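Local coordinates for putative gamma-hydroxymuconic semialdehyde dehydrogenase (Pseudomonas, PDB 4GO3), which probably oxidises an aldehyde, perhaps gamma-hydroxymuconic semialdehyde, to the acid with a nicotinamide cofactor, as an aldehyde dehydrogenase family member, at residues A264-A269 / E299-L304; R286-K291 / L399-N404. The protein carries 2 engineered substitutions. One frame throughout, in Å; residues are numbered along the deposited sequence.

Contact 1: A264-A269 / E299-L304; sequences AAVNGA and ERFIAL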
ATOM      1  N   ALA A 264      -9.849  32.971 -18.176  1.00 39.79           N
ATOM      2  CA  ALA A 264      -8.979  32.226 -17.300  1.00 34.38           C
ATOM      3  C   ALA A 264      -9.144  30.760 -17.567  1.00 34.64           C
ATOM      4  O   ALA A 264      -8.169  30.040 -17.683  1.00 26.01           O
ATOM      5  CB  ALA A 264      -9.301  32.536 -15.854  1.00 26.46           C
ATOM      6  N   ALA A 265     -10.392  30.323 -17.657  1.00 31.56           N
ATOM      7  CA  ALA A 265     -10.696  28.923 -17.894  1.00 29.66           C
ATOM      8  C   ALA A 265     -10.090  28.452 -19.206  1.00 28.01           C
ATOM      9  O   ALA A 265      -9.573  27.342 -19.289  1.00 36.26           O
ATOM     10  CB  ALA A 265     -12.206  28.679 -17.864  1.00 30.00           C
ATOM     11  N   VAL A 266     -10.153  29.294 -20.228  1.00 33.98           N
ATOM     12  CA  VAL A 266      -9.603  28.936 -21.528  1.00 32.03           C
ATOM     13  C   VAL A 266      -8.095  28.767 -21.443  1.00 35.55           C
ATOM     14  O   VAL A 266      -7.548  27.777 -21.920  1.00 38.75           O
ATOM     15  CB  VAL A 266      -9.920  29.978 -22.582  1.00 30.31           C
ATOM     16  CG1 VAL A 266      -9.125  29.688 -23.839  1.00 29.37           C
ATOM     17  CG2 VAL A 266     -11.413  29.984 -22.876  1.00 36.10           C
ATOM     18  N   ASN A 267      -7.415  29.711 -20.822  1.00 34.27           N
ATOM     19  CA  ASN A 267      -5.988  29.583 -20.630  1.00 27.77           C
ATOM     20  C   ASN A 267      -5.630  28.360 -19.818  1.00 37.63           C
ATOM     21  O   ASN A 267      -4.692  27.664 -20.138  1.00 35.39           O
ATOM     22  CB  ASN A 267      -5.442  30.806 -19.936  1.00 23.19           C
ATOM     23  CG  ASN A 267      -5.382  31.993 -20.826  1.00 36.90           C
ATOM     24  OD1 ASN A 267      -5.153  31.880 -22.013  1.00 42.32           O
ATOM     25  ND2 ASN A 267      -5.585  33.156 -20.252  1.00 39.85           N
ATOM     26  N   GLY A 268      -6.375  28.111 -18.755  1.00 29.89           N
ATOM     27  CA  GLY A 268      -6.142  26.942 -17.937  1.00 24.46           C
ATOM     28  C   GLY A 268      -6.352  25.669 -18.723  1.00 28.11           C
ATOM     29  O   GLY A 268      -5.512  24.755 -18.676  1.00 28.99           O
ATOM     30  N   ALA A 269      -7.471  25.601 -19.438  1.00 20.22           N
ATOM     31  CA  ALA A 269      -7.790  24.423 -20.242  1.00 26.05           C
ATOM     32  C   ALA A 269      -6.722  24.190 -21.303  1.00 34.48           C
ATOM     33  O   ALA A 269      -6.315  23.054 -21.559  1.00 28.16           O
ATOM     34  CB  ALA A 269      -9.131  24.573 -20.898  1.00 31.27           C
ATOM     35  N   GLU A 299     -14.987  29.408 -28.721  1.00 45.14           N
ATOM     36  CA  GLU A 299     -14.554  30.493 -29.555  1.00 45.14           C
ATOM     37  C   GLU A 299     -13.146  30.947 -29.241  1.00 45.94           C
ATOM     38  O   GLU A 299     -12.378  31.152 -30.162  1.00 48.09           O
ATOM     39  CB  GLU A 299     -15.512  31.664 -29.396  1.00 53.66           C
ATOM     40  CG  GLU A 299     -15.588  32.582 -30.582  1.00 73.27           C
ATOM     41  CD  GLU A 299     -16.795  32.297 -31.424  1.00104.91           C
ATOM     42  OE1 GLU A 299     -17.901  32.732 -31.045  1.00101.85           O
ATOM     43  OE2 GLU A 299     -16.652  31.628 -32.463  1.00100.79           O
ATOM     44  N   ARG A 300     -12.814  31.111 -27.976  1.00 38.22           N
ATOM     45  CA  ARG A 300     -11.506  31.582 -27.626  1.00 38.02           C
ATOM     46  C   ARG A 300     -10.568  30.423 -27.500  1.00 39.87           C
ATOM     47  O   ARG A 300      -9.380  30.560 -27.718  1.00 34.24           O
ATOM     48  CB  ARG A 300     -11.564  32.344 -26.316  1.00 32.92           C
ATOM     49  CG  ARG A 300     -12.924  32.835 -25.990  1.00 50.90           C
ATOM     50  CD  ARG A 300     -12.954  33.473 -24.639  1.00 67.18           C
ATOM     51  NE  ARG A 300     -12.001  34.560 -24.561  1.00 76.04           N
ATOM     52  CZ  ARG A 300     -12.115  35.602 -23.753  1.00 76.12           C
ATOM     53  NH1 ARG A 300     -13.153  35.708 -22.941  1.00 65.81           N
ATOM     54  NH2 ARG A 300     -11.185  36.536 -23.761  1.00 74.93           N
ATOM     55  N   PHE A 301     -11.107  29.272 -27.133  1.00 27.42           N
ATOM     56  CA  PHE A 301     -10.274  28.092 -26.938  1.00 25.77           C
ATOM     57  C   PHE A 301      -9.825  27.523 -28.272  1.00 33.30           C
ATOM     58  O   PHE A 301      -8.644  27.224 -28.466  1.00 35.74           O
ATOM     59  CB  PHE A 301     -10.996  27.030 -26.103  1.00 29.27           C
ATOM     60  CG  PHE A 301     -10.155  25.814 -25.796  1.00 31.69           C
ATOM     61  CD1 PHE A 301     -10.393  24.602 -26.432  1.00 31.01           C
ATOM     62  CD2 PHE A 301      -9.125  25.886 -24.878  1.00 30.14           C
ATOM     63  CE1 PHE A 301      -9.619  23.491 -26.151  1.00 34.40           C
ATOM     64  CE2 PHE A 301      -8.349  24.785 -24.595  1.00 28.18           C
ATOM     65  CZ  PHE A 301      -8.593  23.589 -25.228  1.00 36.70           C
ATOM     66  N   ILE A 302     -10.736  27.387 -29.218  1.00 28.54           N
ATOM     67  CA  ILE A 302     -10.361  26.886 -30.530  1.00 37.14           C
ATOM     68  C   ILE A 302      -9.441  27.838 -31.292  1.00 35.27           C
ATOM     69  O   ILE A 302      -8.621  27.413 -32.070  1.00 32.94           O
ATOM     70  CB  ILE A 302     -11.578  26.551 -31.376  1.00 36.26           C
ATOM     71  CG1 ILE A 302     -12.427  25.510 -30.682  1.00 38.31           C
ATOM     72  CG2 ILE A 302     -11.151  26.013 -32.710  1.00 35.12           C
ATOM     73  CD1 ILE A 302     -13.715  25.275 -31.376  1.00 46.77           C
ATOM     74  N   ALA A 303      -9.571  29.126 -31.060  1.00 27.48           N
ATOM     75  CA  ALA A 303      -8.655  30.069 -31.645  1.00 25.24           C
ATOM     76  C   ALA A 303      -7.305  29.932 -30.980  1.00 36.38           C
ATOM     77  O   ALA A 303      -6.270  30.042 -31.624  1.00 35.18           O
ATOM     78  CB  ALA A 303      -9.164  31.446 -31.473  1.00 18.97           C
ATOM     79  N   LEU A 304      -7.312  29.588 -29.709  1.00 27.79           N
ATOM     80  CA  LEU A 304      -6.063  29.338 -29.040  1.00 32.91           C
ATOM     81  C   LEU A 304      -5.416  28.084 -29.598  1.00 36.62           C
ATOM     82  O   LEU A 304      -4.308  28.113 -30.101  1.00 31.98           O
ATOM     83  CB  LEU A 304      -6.288  29.219 -27.544  1.00 33.09           C
ATOM     84  CG  LEU A 304      -5.047  29.316 -26.680  1.00 30.53           C
ATOM     85  CD1 LEU A 304      -4.306  30.574 -26.950  1.00 28.26           C
ATOM     86  CD2 LEU A 304      -5.483  29.269 -25.271  1.00 29.68           C
TER

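Contact 2: R286-K291 / L399-N404; sequences RLILHK and LAIANN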
ATOM      1  N   ARG A 286     -10.627  16.111 -20.851  1.00 28.43           N
ATOM      2  CA  ARG A 286     -12.063  16.065 -20.978  1.00 23.65           C
ATOM      3  C   ARG A 286     -12.682  17.385 -20.578  1.00 32.06           C
ATOM      4  O   ARG A 286     -13.009  17.571 -19.426  1.00 25.40           O
ATOM      5  CB  ARG A 286     -12.612  15.000 -20.053  1.00 26.14           C
ATOM      6  CG  ARG A 286     -12.294  13.595 -20.432  1.00 33.69           C
ATOM      7  CD  ARG A 286     -13.186  12.663 -19.663  1.00 32.22           C
ATOM      8  NE  ARG A 286     -12.975  12.773 -18.230  1.00 31.22           N
ATOM      9  CZ  ARG A 286     -13.874  12.454 -17.314  1.00 37.03           C
ATOM     10  NH1 ARG A 286     -15.063  12.008 -17.665  1.00 31.37           N
ATOM     11  NH2 ARG A 286     -13.578  12.584 -16.042  1.00 30.68           N
ATOM     12  N   LEU A 287     -12.852  18.284 -21.537  1.00 46.67           N
ATOM     13  CA  LEU A 287     -13.509  19.549 -21.296  1.00 40.92           C
ATOM     14  C   LEU A 287     -14.988  19.336 -21.160  1.00 51.17           C
ATOM     15  O   LEU A 287     -15.620  18.808 -22.056  1.00 48.22           O
ATOM     16  CB  LEU A 287     -13.262  20.495 -22.445  1.00 41.49           C
ATOM     17  CG  LEU A 287     -12.085  21.429 -22.257  1.00 46.86           C
ATOM     18  CD1 LEU A 287     -11.889  22.250 -23.501  1.00 46.76           C
ATOM     19  CD2 LEU A 287     -12.296  22.306 -21.058  1.00 39.23           C
ATOM     20  N   ILE A 288     -15.528  19.752 -20.022  1.00 37.90           N
ATOM     21  CA  ILE A 288     -16.942  19.643 -19.714  1.00 35.12           C
ATOM     22  C   ILE A 288     -17.475  21.053 -19.536  1.00 40.98           C
ATOM     23  O   ILE A 288     -17.248  21.682 -18.517  1.00 40.76           O
ATOM     24  CB  ILE A 288     -17.154  18.868 -18.423  1.00 38.02           C
ATOM     25  CG1 ILE A 288     -16.729  17.426 -18.598  1.00 41.44           C
ATOM     26  CG2 ILE A 288     -18.574  18.929 -17.994  1.00 33.84           C
ATOM     27  CD1 ILE A 288     -16.215  16.809 -17.354  1.00 35.60           C
ATOM     28  N   LEU A 289     -18.177  21.553 -20.541  1.00 29.29           N
ATOM     29  CA  LEU A 289     -18.581  22.947 -20.559  1.00 30.39           C
ATOM     30  C   LEU A 289     -20.060  23.087 -20.332  1.00 36.48           C
ATOM     31  O   LEU A 289     -20.857  22.346 -20.903  1.00 39.41           O
ATOM     32  CB  LEU A 289     -18.218  23.584 -21.887  1.00 28.16           C
ATOM     33  CG  LEU A 289     -16.806  23.234 -22.374  1.00 34.81           C
ATOM     34  CD1 LEU A 289     -16.566  23.832 -23.751  1.00 32.28           C
ATOM     35  CD2 LEU A 289     -15.766  23.721 -21.375  1.00 26.59           C
ATOM     36  N   HIS A 290     -20.406  24.077 -19.546  1.00 42.67           N
ATOM     37  CA  HIS A 290     -21.781  24.399 -19.312  1.00 42.65           C
ATOM     38  C   HIS A 290     -22.320  24.995 -20.576  1.00 41.32           C
ATOM     39  O   HIS A 290     -21.738  25.905 -21.127  1.00 40.36           O
ATOM     40  CB  HIS A 290     -21.860  25.398 -18.183  1.00 40.25           C
ATOM     41  CG  HIS A 290     -23.232  25.893 -17.912  1.00 39.51           C
ATOM     42  ND1 HIS A 290     -24.183  25.130 -17.285  1.00 49.52           N
ATOM     43  CD2 HIS A 290     -23.808  27.083 -18.159  1.00 39.97           C
ATOM     44  CE1 HIS A 290     -25.294  25.824 -17.170  1.00 43.12           C
ATOM     45  NE2 HIS A 290     -25.090  27.015 -17.689  1.00 39.62           N
ATOM     46  N   LYS A 291     -23.440  24.459 -21.028  1.00 48.27           N
ATOM     47  CA  LYS A 291     -24.056  24.835 -22.280  1.00 41.87           C
ATOM     48  C   LYS A 291     -24.187  26.328 -22.514  1.00 45.86           C
ATOM     49  O   LYS A 291     -24.246  26.766 -23.643  1.00 50.27           O
ATOM     50  CB  LYS A 291     -25.422  24.182 -22.381  1.00 42.27           C
ATOM     51  CG  LYS A 291     -26.389  24.587 -21.306  1.00 72.26           C
ATOM     52  CD  LYS A 291     -27.784  24.781 -21.881  1.00 82.50           C
ATOM     53  CE  LYS A 291     -28.886  24.674 -20.830  1.00 75.26           C
ATOM     54  NZ  LYS A 291     -29.890  23.660 -21.224  1.00 68.91           N
ATOM     55  N   LEU A 399     -20.955  16.554 -12.575  1.00 37.89           N
ATOM     56  CA  LEU A 399     -20.397  15.570 -11.655  1.00 31.44           C
ATOM     57  C   LEU A 399     -20.467  14.193 -12.287  1.00 40.07           C
ATOM     58  O   LEU A 399     -19.461  13.479 -12.352  1.00 45.65           O
ATOM     59  CB  LEU A 399     -21.170  15.557 -10.353  1.00 39.43           C
ATOM     60  CG  LEU A 399     -20.364  15.391  -9.068  1.00 37.78           C
ATOM     61  CD1 LEU A 399     -21.178  14.603  -8.061  1.00 26.79           C
ATOM     62  CD2 LEU A 399     -19.051  14.706  -9.335  1.00 32.69           C
ATOM     63  N   ALA A 400     -21.655  13.831 -12.765  1.00 33.05           N
ATOM     64  CA  ALA A 400     -21.870  12.526 -13.367  1.00 32.20           C
ATOM     65  C   ALA A 400     -20.830  12.259 -14.440  1.00 34.79           C
ATOM     66  O   ALA A 400     -20.200  11.201 -14.463  1.00 38.33           O
ATOM     67  CB  ALA A 400     -23.253  12.436 -13.940  1.00 34.92           C
ATOM     68  N   ILE A 401     -20.646  13.232 -15.323  1.00 26.91           N
ATOM     69  CA  ILE A 401     -19.692  13.083 -16.421  1.00 34.93           C
ATOM     70  C   ILE A 401     -18.277  12.939 -15.882  1.00 34.55           C
ATOM     71  O   ILE A 401     -17.569  11.994 -16.219  1.00 38.90           O
ATOM     72  CB  ILE A 401     -19.739  14.277 -17.371  1.00 24.72           C
ATOM     73  CG1 ILE A 401     -21.108  14.373 -18.028  1.00 28.03           C
ATOM     74  CG2 ILE A 401     -18.695  14.137 -18.433  1.00 30.61           C
ATOM     75  CD1 ILE A 401     -21.370  15.735 -18.654  1.00 32.55           C
ATOM     76  N   ALA A 402     -17.882  13.883 -15.032  1.00 28.18           N
ATOM     77  CA  ALA A 402     -16.569  13.870 -14.415  1.00 22.41           C
ATOM     78  C   ALA A 402     -16.250  12.491 -13.845  1.00 29.02           C
ATOM     79  O   ALA A 402     -15.118  12.026 -13.924  1.00 26.64           O
ATOM     80  CB  ALA A 402     -16.508  14.912 -13.322  1.00 18.23           C
ATOM     81  N   ASN A 403     -17.261  11.838 -13.283  1.00 33.36           N
ATOM     82  CA  ASN A 403     -17.067  10.588 -12.577  1.00 30.77           C
ATOM     83  C   ASN A 403     -17.359   9.370 -13.427  1.00 37.54           C
ATOM     84  O   ASN A 403     -17.006   8.249 -13.071  1.00 43.41           O
ATOM     85  CB  ASN A 403     -17.934  10.566 -11.327  1.00 34.80           C
ATOM     86  CG  ASN A 403     -17.283  11.267 -10.159  1.00 34.41           C
ATOM     87  OD1 ASN A 403     -16.069  11.443 -10.119  1.00 36.93           O
ATOM     88  ND2 ASN A 403     -18.088  11.664  -9.196  1.00 33.12           N
ATOM     89  N   ASN A 404     -18.005   9.606 -14.557  1.00 55.27           N
ATOM     90  CA  ASN A 404     -18.280   8.565 -15.531  1.00 53.37           C
ATOM     91  C   ASN A 404     -16.936   8.248 -16.157  1.00 44.72           C
ATOM     92  O   ASN A 404     -16.659   8.675 -17.266  1.00 60.07           O
ATOM     93  CB  ASN A 404     -19.212   9.132 -16.592  1.00 63.14           C
ATOM     94  CG  ASN A 404     -19.537   8.134 -17.670  1.00 86.37           C
ATOM     95  OD1 ASN A 404     -19.908   6.997 -17.385  1.00 91.01           O
ATOM     96  ND2 ASN A 404     -19.400   8.552 -18.927  1.00 89.50           N
TER

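Contact 1: A264-A269 / E299-L304
V266 turns CG1 anti to its backbone N (chi1 170°), and F301 likewise sets its ring anti to its own N (chi1 -177°); these two torsions bring the methyl and the ring together between helices 262-274 and 294-307. V266 carries the contact, sitting among R300, F301 and L304. Its CG1 rests on the backbone of the other helix, 3.7 Å from F301 CA, with the ring carbon F301 CD2 on one flank and L304 CD2, at 3.9 Å, on another. The second branch, CG2, reaches the root of R300, whose side chain crosses that of V266 at about a right angle. The F301 ring passes beside V266 toward the next turn of helix 262-274. Its CE2 corner lies 3.8 Å from A269 CB, while the carbonyl oxygen V266 O stands at the ring edge, near its plane, 3.8 Å from F301 CD2. L304, one turn on from R300, adds its CD2, which also touches N267 OD1. The segments pack without hydrogen bonds between them, mostly through apolar groups, and small A269 leaves the ring room to come close to the backbone. An alanine in place of F301 would probably open a gap beside A269 and leave V266 CG1 without the ring on its flank. The short axes cross at -35°, 9.4 Å apart at closest approach. F297, one turn before F301, continues the apolar seam onto A265, V266 and A269. N267 and L304 also meet P483 and R487 of the second subunit. On the sheet side of the pair, A269 and F301 both pack on L287 of strand 286-290, so the two helices cover one side of the seven-stranded sheet, while I302 reaches strand 345-348.

Contact 2: R286-K291 / L399-N404
R286 and I288, two residues apart on one side of strand 286-290, both reach helix 395-403, one by hydrogen bonds and the other by apolar contact. The firm part is polar. The arginine chain bends at chi3 (-62°), and its guanidinium meets the last turn of the helix edge-on: NH2 donates to A402 O at 2.7 Å, nearly straight (167°) and in the guanidinium plane. NH1 donates to I401 O at 2.9 Å, though the place of NH1 is less certain. The buried charge thus takes up carbonyls at the C-terminal end of the helix, where the helix dipole would probably favour a cation; NE is held separately by K251 O. Beside this grip, the I288 and I401 side chains lie alongside one another, running opposite ways, with I288 CD1 3.8 Å from I401 CG2. A402 CB is a looser neighbour, 4.5 Å from I288 CD1. Looser still is the rim at N404, a poorly ordered and partly exposed residue whose carbonyl oxygen bonds to Q379. The helix runs antiparallel to the strand at 175°, lying over the sheet where strand 286-290 sits between strands 253-256 and 386-392; I288 touches A253 and F392, and I401 packs on V390.

Strand 286-290 is the common element: contact 2 uses its R286 and I288, whereas L287, pointing to the other side of the sheet, meets A269 and F301 of contact 1. Helices 262-274 and 294-307 therefore cover one side and helix 395-403 the other, a three-layer alpha/beta sandwich. Contact 1, helix on helix, is mostly apolar and partly buried, with an outer rim that reaches the second subunit. Contact 2, helix on strand, is the more buried, none of its touching residues being fully exposed, and adds an arginine bonded to backbone carbonyls; its segments touch no other chain. The centres of contacts 1 and 2 are about 17 Å apart. Contact 1 lies away from the annotated sites, while the R286 side chain is about 9 Å from that of E381, seen to bind NAD(+) in this protein.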